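Local coordinates for PHD finger protein 3 (PDB 6IC9) that reads the phosphorylated C-terminal domain of RNA polymerase II through its SPOC domain, the part described here, and regulates neuronal gene expression, at residues 12-17 with 31-36; 44-49 with 109-114; 52-57 with 101-106; 76-81 with 150-155; 92-97 with 146-151. All coordinates share one frame; numbering follows the deposited sequence.

Contact 1. Residues 12-17 with 31-36; sequences NFIWKG and AYPVSG
Ile14 and Trp15 meet Ala31 at the open end of the beta hairpin made by strands 15-21 and 25-35. Two backbone hydrogen bonds fasten the chains: Ile14 N gives one to Ala31 O (2.8 Å), and Ala31 N gives a nearly straight one to Trp15 O (2.9 Å, 169° at the hydrogen). Ile14 CG1 stands between its backbone N and carbonyl carbon (chi1 56°), which puts it against Ala31 O. The small methyl of Ala31 suits this spot, because it fits between larger neighbours: Ile14 CD1 lies 3.7 Å from Ala31 CB, which also sits at the edge of the Trp15 indole, near its plane. Ile14 CG2 touches Pro33 CD at 3.7 Å as the two side chains run past each other in opposite directions. Phe13 uses chiefly its CB, which lies over one face of the Tyr32 ring, displaced toward the rim, in a CH-pi contact 3.8 Å from the centroid. The indole NE1 of Trp15 is satisfied by Pro46 O, and Tyr32 also packs on Arg79 and Thr81. The contact is thus the open end of an antiparallel hairpin whose second strand goes on to pair with strand 73-82 in the SPOC sheet.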
# COMPACT_ATOMS: atom_id res chain seq x y z
N ASN A 12 -14.81 11.03 -3.31
CA ASN A 12 -14.38 10.00 -4.25
C ASN A 12 -13.23 9.16 -3.67
O ASN A 12 -12.43 8.58 -4.42
CB ASN A 12 -13.98 10.62 -5.60
CG ASN A 12 -12.88 11.70 -5.49
OD1 ASN A 12 -11.75 11.48 -5.94
ND2 ASN A 12 -13.23 12.87 -4.93
N PHE A 13 -13.15 9.07 -2.34
CA PHE A 13 -12.31 8.04 -1.73
C PHE A 13 -12.98 6.68 -1.87
O PHE A 13 -14.21 6.56 -1.80
CB PHE A 13 -12.01 8.35 -0.25
CG PHE A 13 -13.24 8.41 0.67
CD1 PHE A 13 -13.73 7.28 1.27
CD2 PHE A 13 -13.84 9.63 0.97
CE1 PHE A 13 -14.83 7.34 2.12
CE2 PHE A 13 -14.94 9.71 1.80
CZ PHE A 13 -15.44 8.56 2.39
N ILE A 14 -12.16 5.64 -2.04
CA ILE A 14 -12.72 4.30 -2.22
C ILE A 14 -12.76 3.46 -0.93
O ILE A 14 -13.36 2.37 -0.93
CB ILE A 14 -11.95 3.55 -3.33
CG1 ILE A 14 -10.47 3.51 -3.02
CG2 ILE A 14 -12.05 4.34 -4.60
CD1 ILE A 14 -10.06 2.38 -2.10
N TRP A 15 -12.15 3.92 0.16
CA TRP A 15 -12.18 3.18 1.43
C TRP A 15 -11.74 4.13 2.54
O TRP A 15 -10.91 5.01 2.30
CB TRP A 15 -11.25 1.96 1.38
CG TRP A 15 -10.97 1.26 2.69
CD1 TRP A 15 -11.67 0.22 3.25
CD2 TRP A 15 -9.87 1.54 3.60
NE1 TRP A 15 -11.08 -0.17 4.42
CE2 TRP A 15 -9.96 0.59 4.64
CE3 TRP A 15 -8.80 2.44 3.59
CZ2 TRP A 15 -9.05 0.56 5.71
CZ3 TRP A 15 -7.87 2.41 4.68
CH2 TRP A 15 -8.02 1.48 5.72
N LYS A 16 -12.33 3.97 3.72
CA LYS A 16 -11.93 4.75 4.90
C LYS A 16 -11.79 3.77 6.04
O LYS A 16 -12.69 2.95 6.28
CB LYS A 16 -12.97 5.84 5.29
CG LYS A 16 -12.56 6.71 6.48
CD LYS A 16 -13.81 7.50 6.93
CE LYS A 16 -13.59 8.31 8.17
NZ LYS A 16 -14.90 8.88 8.70
N GLY A 17 -10.66 3.78 6.70
CA GLY A 17 -10.45 2.79 7.74
C GLY A 17 -9.15 3.07 8.43
O GLY A 17 -8.54 4.11 8.21
N ALA A 31 -8.41 6.10 1.39
CA ALA A 31 -7.65 5.66 0.20
C ALA A 31 -8.29 6.21 -1.07
O ALA A 31 -9.52 6.17 -1.22
CB ALA A 31 -7.64 4.12 0.10
N TYR A 32 -7.46 6.72 -1.99
CA TYR A 32 -7.86 7.24 -3.28
C TYR A 32 -7.16 6.45 -4.36
O TYR A 32 -5.99 6.08 -4.21
CB TYR A 32 -7.47 8.71 -3.45
CG TYR A 32 -8.24 9.57 -2.44
CD1 TYR A 32 -7.76 9.76 -1.16
CD2 TYR A 32 -9.49 10.13 -2.77
CE1 TYR A 32 -8.49 10.51 -0.22
CE2 TYR A 32 -10.22 10.87 -1.85
CZ TYR A 32 -9.71 11.06 -0.59
OH TYR A 32 -10.44 11.80 0.31
N PRO A 33 -7.81 6.25 -5.50
CA PRO A 33 -7.18 5.49 -6.60
C PRO A 33 -6.00 6.21 -7.20
O PRO A 33 -5.97 7.44 -7.30
CB PRO A 33 -8.31 5.31 -7.63
CG PRO A 33 -9.36 6.23 -7.22
CD PRO A 33 -9.26 6.44 -5.74
N VAL A 34 -5.00 5.42 -7.56
CA VAL A 34 -3.82 5.91 -8.24
C VAL A 34 -3.64 5.19 -9.58
O VAL A 34 -3.50 5.82 -10.63
CB VAL A 34 -2.55 5.74 -7.37
CG1 VAL A 34 -1.38 6.17 -8.17
CG2 VAL A 34 -2.61 6.61 -6.05
N SER A 35 -3.68 3.86 -9.55
CA SER A 35 -3.41 3.08 -10.76
C SER A 35 -4.19 1.78 -10.68
O SER A 35 -4.36 1.22 -9.59
CB SER A 35 -1.91 2.76 -10.90
OG SER A 35 -1.66 2.21 -12.18
N GLY A 36 -4.64 1.28 -11.83
CA GLY A 36 -5.41 0.06 -11.85
C GLY A 36 -6.84 0.27 -11.40
O GLY A 36 -7.24 1.35 -10.94

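Contact 2. Residues 44-49 with 109-114; sequences DLPDSI and NNMKQV
The flat amide of Asn109 meets Ser48 in its own plane: ND2 donates to Ser48 O at 2.8 Å, nearly along the C=O axis, with 160° at the hydrogen. The ring of Pro46 lies beside the same amide, Pro46 CG being 3.6 Å from Asn109 ND2. The carboxylate of Asp44 and the amide of Gln113 are turned 47° apart, and it is Gln113 CB that touches the acid, 3.7 Å from both Asp44 OD1 and Asp44 OD2. Met111 lays its polarisable sulfur beside the backbone, Met111 SD to Pro46 N being 3.7 Å. Asn109 OD1 is taken by Gln50 N, so an asparagine, offering a donor and an acceptor together, suits the place. An alanine here would probably leave both Ser48 O and Gln50 N without their side-chain partner. Two waters complete the join. One donates to Asp44 O and accepts from Met111 N; the other donates to Asp44 OD1 and accepts from Gln113 N, 2.8 Å from that nitrogen. Asp44 OD2 meanwhile forms a salt bridge with Arg154. The chemistry implies a seam in which asparagine, aspartate and two waters satisfy backbone polar groups of chains that do not pair directly.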
# COMPACT_ATOMS: atom_id res chain seq x y z
N ASP A 44 -13.25 -5.14 -0.16
CA ASP A 44 -12.11 -6.04 -0.10
C ASP A 44 -11.07 -5.62 0.94
O ASP A 44 -10.10 -6.36 1.14
CB ASP A 44 -11.42 -6.06 -1.48
CG ASP A 44 -12.18 -6.89 -2.52
OD1 ASP A 44 -13.15 -7.59 -2.13
OD2 ASP A 44 -11.78 -6.84 -3.71
N LEU A 45 -11.20 -4.43 1.54
CA LEU A 45 -10.25 -4.01 2.57
C LEU A 45 -10.92 -4.09 3.93
O LEU A 45 -12.10 -3.72 4.06
CB LEU A 45 -9.77 -2.58 2.32
CG LEU A 45 -8.89 -2.46 1.06
CD1 LEU A 45 -8.73 -1.04 0.70
CD2 LEU A 45 -7.49 -3.16 1.22
N PRO A 46 -10.22 -4.62 4.94
CA PRO A 46 -10.80 -4.68 6.30
C PRO A 46 -10.99 -3.28 6.87
O PRO A 46 -10.51 -2.28 6.33
CB PRO A 46 -9.76 -5.48 7.09
CG PRO A 46 -8.42 -5.09 6.39
CD PRO A 46 -8.78 -4.94 4.90
N ASP A 47 -11.72 -3.22 8.01
CA ASP A 47 -11.86 -1.96 8.75
C ASP A 47 -10.51 -1.39 9.19
O ASP A 47 -10.35 -0.18 9.32
CB ASP A 47 -12.73 -2.17 10.03
CG ASP A 47 -14.21 -2.31 9.74
OD1 ASP A 47 -14.63 -2.19 8.59
OD2 ASP A 47 -14.97 -2.52 10.72
N SER A 48 -9.58 -2.26 9.56
CA SER A 48 -8.27 -1.87 10.06
C SER A 48 -7.27 -2.76 9.36
O SER A 48 -7.33 -3.98 9.50
CB SER A 48 -8.16 -2.04 11.57
OG SER A 48 -6.83 -1.73 11.96
N ILE A 49 -6.39 -2.16 8.56
CA ILE A 49 -5.29 -2.88 7.93
C ILE A 49 -4.19 -3.05 8.96
O ILE A 49 -3.62 -2.06 9.41
CB ILE A 49 -4.75 -2.11 6.72
CG1 ILE A 49 -5.83 -1.94 5.68
CG2 ILE A 49 -3.44 -2.82 6.18
CD1 ILE A 49 -5.44 -0.99 4.55
N ASN A 109 -3.60 -9.11 7.56
CA ASN A 109 -4.99 -9.55 7.78
C ASN A 109 -5.81 -9.34 6.52
O ASN A 109 -6.91 -8.78 6.53
CB ASN A 109 -5.65 -8.82 8.97
CG ASN A 109 -5.86 -7.32 8.71
OD1 ASN A 109 -5.05 -6.69 7.99
ND2 ASN A 109 -6.94 -6.75 9.28
N ASN A 110 -5.28 -9.80 5.38
CA ASN A 110 -5.94 -9.54 4.11
C ASN A 110 -7.29 -10.23 4.02
O ASN A 110 -7.51 -11.32 4.56
CB ASN A 110 -5.05 -10.03 2.95
CG ASN A 110 -3.74 -9.25 2.86
OD1 ASN A 110 -3.73 -8.07 3.24
ND2 ASN A 110 -2.64 -9.89 2.40
N MET A 111 -8.19 -9.63 3.27
CA MET A 111 -9.42 -10.35 3.02
C MET A 111 -9.25 -11.30 1.85
O MET A 111 -8.23 -11.30 1.14
CB MET A 111 -10.57 -9.37 2.82
CG MET A 111 -11.13 -8.97 4.22
SD MET A 111 -12.25 -7.60 4.23
CE MET A 111 -13.76 -8.35 3.59
N LYS A 112 -10.29 -12.11 1.66
CA LYS A 112 -10.23 -13.26 0.75
C LYS A 112 -9.75 -12.86 -0.64
O LYS A 112 -8.96 -13.57 -1.26
CB LYS A 112 -11.62 -13.91 0.70
CG LYS A 112 -11.76 -15.12 -0.19
CD LYS A 112 -13.25 -15.51 -0.37
CE LYS A 112 -13.40 -16.76 -1.23
NZ LYS A 112 -12.81 -16.61 -2.61
N GLN A 113 -10.19 -11.71 -1.15
CA GLN A 113 -9.88 -11.37 -2.52
C GLN A 113 -8.51 -10.73 -2.68
O GLN A 113 -8.08 -10.54 -3.82
CB GLN A 113 -10.92 -10.42 -3.11
CG GLN A 113 -12.25 -11.07 -3.49
CD GLN A 113 -12.08 -12.24 -4.45
OE1 GLN A 113 -12.25 -13.39 -4.06
NE2 GLN A 113 -11.73 -11.94 -5.70
N VAL A 114 -7.84 -10.33 -1.60
CA VAL A 114 -6.52 -9.73 -1.76
C VAL A 114 -5.45 -10.72 -1.33
O VAL A 114 -5.41 -11.18 -0.17
CB VAL A 114 -6.38 -8.34 -1.10
CG1 VAL A 114 -7.65 -7.75 -0.66
CG2 VAL A 114 -5.23 -8.21 -0.15
O HOH W 1 -7.72 -7.13 2.45
O HOH W 2 -12.43 -10.16 -0.37

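Contact 3. Residues 52-57 with 101-106; sequences GGRISP and RKRYGV
Arg101 and Arg54 come close despite like charge, Arg101 NE 3.9 Å from Arg54 NH1 with the guanidinium planes 31° apart. Tyr97 and a modified side chain of the bound peptide probably ease the repulsion: the Tyr97 ring makes a cation-pi contact with Arg101, its carbonyl takes Arg101 NH1, its hydroxyl is hydrogen-bonded to Arg54 NH1, and the peptide group to Arg54 NH2. Lys102 follows with positive phi, closing helix 85-101 in a Schellman motif, and its carbonyl oxygen stands 3.3 Å from Pro57 CD. The bend of Arg103 at chi2 (-68°) brings CD against Ile55 O; NH1 donates to Lys102 O. Tyr104 starts the paired strand. Its N donates to Ile55 O at 2.9 Å, 173° at the hydrogen, and its O accepts from Ile55 N. Pro57 CB lies over one face of the Tyr104 ring, offset toward the rim, in a CH-pi contact 3.9 Å from the centroid; a proline suits the first turn of helix 57-70, where no backbone N-H is needed. Tyr104 OH is hydrogen-bonded to Trp61 NE1. Gly105 faces Arg54 across a non-hydrogen-bonded pair, the CA atoms only 4.5 Å apart. At Val106 the opposing strand bulges: Val106 O accepts from Gly52 N (2.8 Å), while Val106 N donates to Gly53 O. On the face that carries Tyr104, Ile55 and Val106, Val106 CG2 presses tightly on Ile55 CG2, 3.5 Å away. The classic beta bulge of Gly52 and Gly53 opposite Val106 lies in the strand whose Gly52 and Arg54 backbones hydrogen-bond the bound polymerase peptide, part of the phosphopeptide-reading site of this SPOC domain.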
# COMPACT_ATOMS: atom_id res chain seq x y z
N GLY A 52 1.80 -6.20 9.62
CA GLY A 52 2.43 -7.33 10.27
C GLY A 52 3.92 -7.43 10.17
O GLY A 52 4.52 -8.28 10.82
N GLY A 53 4.55 -6.62 9.32
CA GLY A 53 5.97 -6.79 9.14
C GLY A 53 6.50 -5.89 8.05
O GLY A 53 5.80 -5.01 7.53
N ARG A 54 7.74 -6.14 7.71
CA ARG A 54 8.40 -5.29 6.74
C ARG A 54 9.16 -6.15 5.75
O ARG A 54 9.53 -7.31 6.03
CB ARG A 54 9.34 -4.30 7.42
CG ARG A 54 10.38 -4.97 8.25
CD ARG A 54 11.07 -4.04 9.25
NE ARG A 54 12.14 -4.78 9.92
CZ ARG A 54 12.78 -4.35 11.01
NH1 ARG A 54 12.46 -3.18 11.56
NH2 ARG A 54 13.77 -5.08 11.52
N ILE A 55 9.41 -5.59 4.58
CA ILE A 55 9.97 -6.39 3.50
C ILE A 55 10.85 -5.50 2.63
O ILE A 55 10.59 -4.30 2.48
CB ILE A 55 8.80 -7.05 2.70
CG1 ILE A 55 9.31 -8.13 1.72
CG2 ILE A 55 7.93 -5.97 1.99
CD1 ILE A 55 8.12 -8.95 1.06
N SER A 56 11.90 -6.09 2.04
CA SER A 56 12.78 -5.34 1.16
C SER A 56 12.07 -4.94 -0.13
O SER A 56 11.29 -5.72 -0.68
CB SER A 56 14.00 -6.21 0.86
OG SER A 56 14.47 -5.91 -0.43
N PRO A 57 12.27 -3.71 -0.62
CA PRO A 57 11.59 -3.31 -1.87
C PRO A 57 11.94 -4.18 -3.06
O PRO A 57 11.07 -4.49 -3.87
CB PRO A 57 12.05 -1.85 -2.07
CG PRO A 57 12.30 -1.37 -0.63
CD PRO A 57 12.92 -2.58 0.06
N ARG A 101 14.15 3.14 7.08
CA ARG A 101 14.66 1.78 6.94
C ARG A 101 14.70 1.25 5.51
O ARG A 101 15.24 0.15 5.29
CB ARG A 101 13.81 0.85 7.83
CG ARG A 101 13.86 1.22 9.32
CD ARG A 101 12.87 0.45 10.17
NE ARG A 101 13.01 0.70 11.60
CZ ARG A 101 12.67 1.83 12.21
NH1 ARG A 101 12.16 2.85 11.50
NH2 ARG A 101 12.83 1.92 13.51
N LYS A 102 14.21 2.00 4.52
CA LYS A 102 14.14 1.56 3.13
C LYS A 102 13.46 0.20 3.07
O LYS A 102 14.01 -0.78 2.56
CB LYS A 102 15.53 1.52 2.49
CG LYS A 102 16.24 2.87 2.54
CD LYS A 102 17.70 2.74 2.06
CE LYS A 102 18.40 4.10 2.13
NZ LYS A 102 17.72 5.06 1.22
N ARG A 103 12.27 0.14 3.68
CA ARG A 103 11.46 -1.06 3.66
C ARG A 103 10.07 -0.68 3.20
O ARG A 103 9.68 0.50 3.23
CB ARG A 103 11.39 -1.74 5.07
CG ARG A 103 12.77 -2.29 5.59
CD ARG A 103 13.22 -3.48 4.75
NE ARG A 103 14.46 -4.10 5.27
CZ ARG A 103 15.68 -3.74 4.88
NH1 ARG A 103 15.82 -2.75 4.02
NH2 ARG A 103 16.76 -4.33 5.37
N TYR A 104 9.31 -1.70 2.83
CA TYR A 104 7.87 -1.57 2.68
C TYR A 104 7.18 -2.30 3.83
O TYR A 104 7.72 -3.25 4.42
CB TYR A 104 7.38 -2.17 1.34
CG TYR A 104 7.91 -1.49 0.09
CD1 TYR A 104 8.53 -0.20 0.13
CD2 TYR A 104 7.80 -2.13 -1.16
CE1 TYR A 104 9.05 0.39 -1.03
CE2 TYR A 104 8.31 -1.51 -2.33
CZ TYR A 104 8.92 -0.26 -2.24
OH TYR A 104 9.41 0.36 -3.38
N GLY A 105 5.94 -1.91 4.12
CA GLY A 105 5.13 -2.63 5.10
C GLY A 105 4.37 -3.77 4.43
O GLY A 105 3.98 -3.67 3.26
N VAL A 106 4.08 -4.82 5.21
CA VAL A 106 3.29 -5.98 4.74
C VAL A 106 2.01 -6.08 5.56
O VAL A 106 2.07 -6.17 6.79
CB VAL A 106 4.09 -7.29 4.86
CG1 VAL A 106 3.27 -8.44 4.22
CG2 VAL A 106 5.47 -7.13 4.15

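Contact 4. Residues 76-81 with 150-155; sequences CVVRFT and GLIIRQ
Cys76 places SG between its backbone N and carbonyl carbon (chi1 80°), turning the sulfur to Ile152, whose CB is 4.2 Å from Cys76 SG, and to the aliphatic part of Arg154. Ile152 holds CD1 extended (chi2 172°), which carries that methyl along the face to Val78 CG2, 4.0 Å off. Beta-branched residues such as Ile152 and Val78 suit strands and fill the interior with little freedom to turn. Four backbone hydrogen bonds join the antiparallel strands. Cys76 and Ile152 exchange two, the one from Ile152 N to Cys76 O being nearly straight at 2.8 Å and 172°. Val78 and Gly150 exchange the other two, Gly150 N lying 2.9 Å from Val78 O. Between these pairs Val77 and Leu151 stand on the other face, Val77 CG2 touching Leu151 CD1 at 4.1 Å. Glycine suits position Gly150: Phe80 brings CE2 to within 3.5 Å of Gly150 N, and a beta carbon on Gly150 would come too close to that ring atom. The aromatic ring thus occupies the room beside the bare backbone. Arg154 NH2 meets Asp44 OD2 in a salt bridge and is hydrogen-bonded to Glu39 O, which probably steadies its charge in a buried setting. Met117 of strand 114-122 packs against Phe80 and Ile152 on one face, while Leu132 of a loop packs against Val77 and Leu151 on the other. In the sheet, strand 25-35 flanks residues 76-81, and strand 114-122 flanks residues 150-155, so this buried pairing lies between those two strands, its centre about 5 Å from the centre of the chain.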
# COMPACT_ATOMS: atom_id res chain seq x y z
N CYS A 76 -3.43 -3.12 -8.23
CA CYS A 76 -3.79 -1.71 -8.21
C CYS A 76 -3.04 -0.98 -7.11
O CYS A 76 -2.44 -1.56 -6.21
CB CYS A 76 -5.29 -1.51 -8.14
SG CYS A 76 -6.05 -1.69 -6.57
N VAL A 77 -3.00 0.33 -7.26
CA VAL A 77 -2.18 1.18 -6.42
C VAL A 77 -3.13 2.24 -5.90
O VAL A 77 -3.90 2.80 -6.69
CB VAL A 77 -1.01 1.82 -7.19
CG1 VAL A 77 -0.26 2.73 -6.20
CG2 VAL A 77 -0.03 0.73 -7.79
N VAL A 78 -3.17 2.42 -4.57
CA VAL A 78 -3.97 3.49 -3.97
C VAL A 78 -3.03 4.42 -3.22
O VAL A 78 -1.86 4.10 -2.97
CB VAL A 78 -5.07 2.98 -3.02
CG1 VAL A 78 -6.06 2.11 -3.77
CG2 VAL A 78 -4.45 2.19 -1.78
N ARG A 79 -3.54 5.61 -2.89
CA ARG A 79 -2.76 6.53 -2.06
C ARG A 79 -3.60 6.83 -0.82
O ARG A 79 -4.83 6.89 -0.89
CB ARG A 79 -2.40 7.83 -2.77
CG ARG A 79 -3.57 8.72 -3.11
CD ARG A 79 -3.06 10.06 -3.80
NE ARG A 79 -4.21 10.75 -4.38
CZ ARG A 79 -5.02 11.51 -3.67
NH1 ARG A 79 -4.76 11.72 -2.37
NH2 ARG A 79 -6.07 12.05 -4.26
N PHE A 80 -2.92 6.90 0.32
CA PHE A 80 -3.57 7.10 1.62
C PHE A 80 -3.43 8.55 2.02
O PHE A 80 -2.37 9.15 1.80
CB PHE A 80 -2.94 6.19 2.70
CG PHE A 80 -3.22 4.73 2.46
CD1 PHE A 80 -4.49 4.22 2.68
CD2 PHE A 80 -2.19 3.86 2.03
CE1 PHE A 80 -4.78 2.83 2.46
CE2 PHE A 80 -2.46 2.49 1.78
CZ PHE A 80 -3.77 1.94 2.03
N THR A 81 -4.48 9.08 2.69
CA THR A 81 -4.41 10.45 3.24
C THR A 81 -4.91 10.38 4.67
O THR A 81 -5.88 9.68 4.92
CB THR A 81 -5.31 11.44 2.46
OG1 THR A 81 -6.66 11.02 2.60
CG2 THR A 81 -5.00 11.41 0.94
N GLY A 150 -0.55 2.23 -1.16
CA GLY A 150 -0.86 0.82 -1.01
C GLY A 150 -0.75 0.15 -2.37
O GLY A 150 -1.40 0.55 -3.32
N LEU A 151 0.05 -0.90 -2.42
CA LEU A 151 0.17 -1.77 -3.61
C LEU A 151 -0.64 -3.01 -3.30
O LEU A 151 -0.29 -3.76 -2.40
CB LEU A 151 1.65 -2.11 -3.84
CG LEU A 151 1.93 -3.20 -4.86
CD1 LEU A 151 1.40 -2.71 -6.16
CD2 LEU A 151 3.48 -3.39 -4.90
N ILE A 152 -1.74 -3.23 -4.04
CA ILE A 152 -2.70 -4.27 -3.71
C ILE A 152 -2.73 -5.30 -4.84
O ILE A 152 -3.02 -4.97 -6.00
CB ILE A 152 -4.10 -3.67 -3.47
CG1 ILE A 152 -3.97 -2.48 -2.50
CG2 ILE A 152 -5.05 -4.72 -2.91
CD1 ILE A 152 -5.28 -1.71 -2.35
N ILE A 153 -2.42 -6.55 -4.50
CA ILE A 153 -2.51 -7.69 -5.41
C ILE A 153 -3.83 -8.40 -5.16
O ILE A 153 -4.03 -8.96 -4.07
CB ILE A 153 -1.34 -8.67 -5.19
CG1 ILE A 153 -0.02 -7.92 -5.05
CG2 ILE A 153 -1.32 -9.76 -6.30
CD1 ILE A 153 0.30 -7.04 -6.27
N ARG A 154 -4.72 -8.42 -6.16
CA ARG A 154 -6.01 -9.08 -6.02
C ARG A 154 -6.17 -10.26 -6.98
O ARG A 154 -5.56 -10.32 -8.05
CB ARG A 154 -7.12 -8.06 -6.24
CG ARG A 154 -6.73 -6.71 -5.56
CD ARG A 154 -7.43 -5.49 -6.16
NE ARG A 154 -8.78 -5.52 -5.68
CZ ARG A 154 -9.78 -4.74 -6.06
NH1 ARG A 154 -9.64 -3.79 -6.98
NH2 ARG A 154 -10.94 -4.93 -5.47
N GLN A 155 -7.01 -11.20 -6.60
CA GLN A 155 -7.33 -12.31 -7.47
C GLN A 155 -8.21 -11.82 -8.61
O GLN A 155 -8.94 -10.83 -8.48
CB GLN A 155 -8.04 -13.43 -6.69
CG GLN A 155 -7.50 -13.66 -5.26
CD GLN A 155 -6.21 -14.53 -5.17
OE1 GLN A 155 -5.67 -14.98 -6.19
NE2 GLN A 155 -5.74 -14.78 -3.94

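Contact 5. Residues 92-97 with 146-151; sequences TLLFAY and NLLLGL
Phe95 and Asn146 form the stacked part of the contact. The amide of Asn146 lies nearly parallel to the phenyl ring, the planes 5° apart, and Asn146 CB stands over one face, offset toward the rim, in a CH-pi contact 3.7 Å from the ring centroid. Asn146 ND2 lies 3.7 Å from Phe95 CE1. The ring reaches this place because its CG is anti to the backbone N (chi1 175°). At the edge of the same ring, near its plane, the carbonyl of Leu147 approaches, with Leu147 O 3.5 Å from Phe95 CD2, so the slightly positive rim hydrogens face an oxygen. Here helix 85-101 packs across the strands of the sheet: its axis passes 8.7 Å from that of residues 147-151, at 75° to it. Apolar packing makes up the rest. Leu148 splits its two methyls, sending CD2 to within 3.8 Å of Phe95 CA and CD1 to within 4.1 Å of Leu94 CD2; a branched leucine suits such a junction because its two methyls can serve two neighbours. Leu94 also meets Ile19 and Leu119 of the sheet. An alanine in place of Phe95 would probably open a gap beside Asn146 and Pro121 and leave the asparagine amide without the flat surface it rests on. Polar links come from beyond the two segments: Asn146 OD1 is hydrogen-bonded to Ala124 N, which helps set the turn of the amide, and Tyr91 OH to Leu148 N.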
# COMPACT_ATOMS: atom_id res chain seq x y z
N THR A 92 2.64 10.35 9.54
CA THR A 92 4.04 10.75 9.42
C THR A 92 4.99 9.80 10.15
O THR A 92 6.07 9.49 9.63
CB THR A 92 4.18 12.18 9.93
OG1 THR A 92 3.41 13.02 9.06
CG2 THR A 92 5.64 12.65 9.92
N LEU A 93 4.64 9.35 11.37
CA LEU A 93 5.50 8.37 12.05
C LEU A 93 5.65 7.10 11.22
O LEU A 93 6.75 6.54 11.12
CB LEU A 93 4.91 7.97 13.41
CG LEU A 93 5.07 9.02 14.49
CD1 LEU A 93 4.12 8.69 15.66
CD2 LEU A 93 6.52 9.03 14.93
N LEU A 94 4.55 6.63 10.64
CA LEU A 94 4.60 5.41 9.85
C LEU A 94 5.38 5.61 8.56
O LEU A 94 6.21 4.77 8.20
CB LEU A 94 3.17 4.92 9.54
CG LEU A 94 3.13 3.47 9.01
CD1 LEU A 94 3.74 2.51 9.98
CD2 LEU A 94 1.66 3.09 8.75
N PHE A 95 5.13 6.73 7.86
CA PHE A 95 5.97 7.06 6.70
C PHE A 95 7.47 7.04 7.07
O PHE A 95 8.28 6.43 6.39
CB PHE A 95 5.62 8.46 6.18
CG PHE A 95 6.54 8.90 5.05
CD1 PHE A 95 7.72 9.56 5.29
CD2 PHE A 95 6.24 8.54 3.76
CE1 PHE A 95 8.58 9.91 4.23
CE2 PHE A 95 7.10 8.89 2.70
CZ PHE A 95 8.25 9.57 2.95
N ALA A 96 7.83 7.73 8.16
CA ALA A 96 9.24 7.81 8.57
C ALA A 96 9.78 6.44 8.96
O ALA A 96 10.97 6.13 8.70
CB ALA A 96 9.39 8.79 9.75
N TYR A 97 8.96 5.61 9.59
CA TYR A 97 9.39 4.28 9.98
C TYR A 97 9.94 3.53 8.78
O TYR A 97 11.04 2.96 8.81
CB TYR A 97 8.21 3.49 10.61
CG TYR A 97 8.64 2.08 10.95
CD1 TYR A 97 9.11 1.79 12.21
CD2 TYR A 97 8.63 1.05 9.98
CE1 TYR A 97 9.56 0.52 12.52
CE2 TYR A 97 9.10 -0.21 10.26
CZ TYR A 97 9.54 -0.47 11.56
OH TYR A 97 10.01 -1.74 11.84
N ASN A 146 4.96 14.01 1.20
CA ASN A 146 5.32 12.61 1.45
C ASN A 146 4.04 11.80 1.56
O ASN A 146 3.06 12.22 2.20
CB ASN A 146 6.13 12.48 2.76
CG ASN A 146 7.51 13.10 2.68
OD1 ASN A 146 8.11 13.20 1.61
ND2 ASN A 146 8.04 13.52 3.85
N LEU A 147 4.05 10.58 0.99
CA LEU A 147 2.82 9.80 0.86
C LEU A 147 3.08 8.36 1.23
O LEU A 147 4.17 7.82 0.99
CB LEU A 147 2.32 9.77 -0.61
CG LEU A 147 1.66 11.05 -1.11
CD1 LEU A 147 1.34 10.85 -2.58
CD2 LEU A 147 0.37 11.27 -0.25
N LEU A 148 2.03 7.71 1.74
CA LEU A 148 1.97 6.25 1.88
C LEU A 148 1.09 5.77 0.75
O LEU A 148 -0.06 6.22 0.62
CB LEU A 148 1.34 5.85 3.24
CG LEU A 148 2.26 6.13 4.44
CD1 LEU A 148 1.46 5.89 5.73
CD2 LEU A 148 3.52 5.22 4.45
N LEU A 149 1.63 4.88 -0.10
CA LEU A 149 0.87 4.19 -1.13
C LEU A 149 0.55 2.78 -0.67
O LEU A 149 1.31 2.18 0.08
CB LEU A 149 1.77 4.13 -2.39
CG LEU A 149 1.68 5.19 -3.50
CD1 LEU A 149 1.51 6.62 -3.04
CD2 LEU A 149 2.85 5.02 -4.54
N GLY A 150 -0.55 2.23 -1.16
CA GLY A 150 -0.86 0.82 -1.01
C GLY A 150 -0.75 0.15 -2.37
O GLY A 150 -1.40 0.55 -3.32
N LEU A 151 0.05 -0.90 -2.42
CA LEU A 151 0.17 -1.77 -3.61
C LEU A 151 -0.64 -3.01 -3.30
O LEU A 151 -0.29 -3.76 -2.40
CB LEU A 151 1.65 -2.11 -3.84
CG LEU A 151 1.93 -3.20 -4.86
CD1 LEU A 151 1.40 -2.71 -6.16
CD2 LEU A 151 3.48 -3.39 -4.90

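From the N terminus, contact 1 comes first, closing the short loop of a hairpin before any other contact opens. Contact 2 opens at the end of helix 41-44 and the start of strand 48-55 and closes a long loop at residues 109-114; contact 3 is nested inside it, joining the far end of that strand to the chain leaving helix 85-101. Contacts 4 and 5 both end on strand 147-155, share Gly150 and Leu151, and each crosses contacts 2 and 3. Contact 4 pairs strands 73-82 and 147-155; contact 5 lays helix 85-101 on strand 147-155. Trp15 ties contact 1 to contact 2, Tyr32 contact 1 to contact 4, and Tyr97 contact 5 to contact 3.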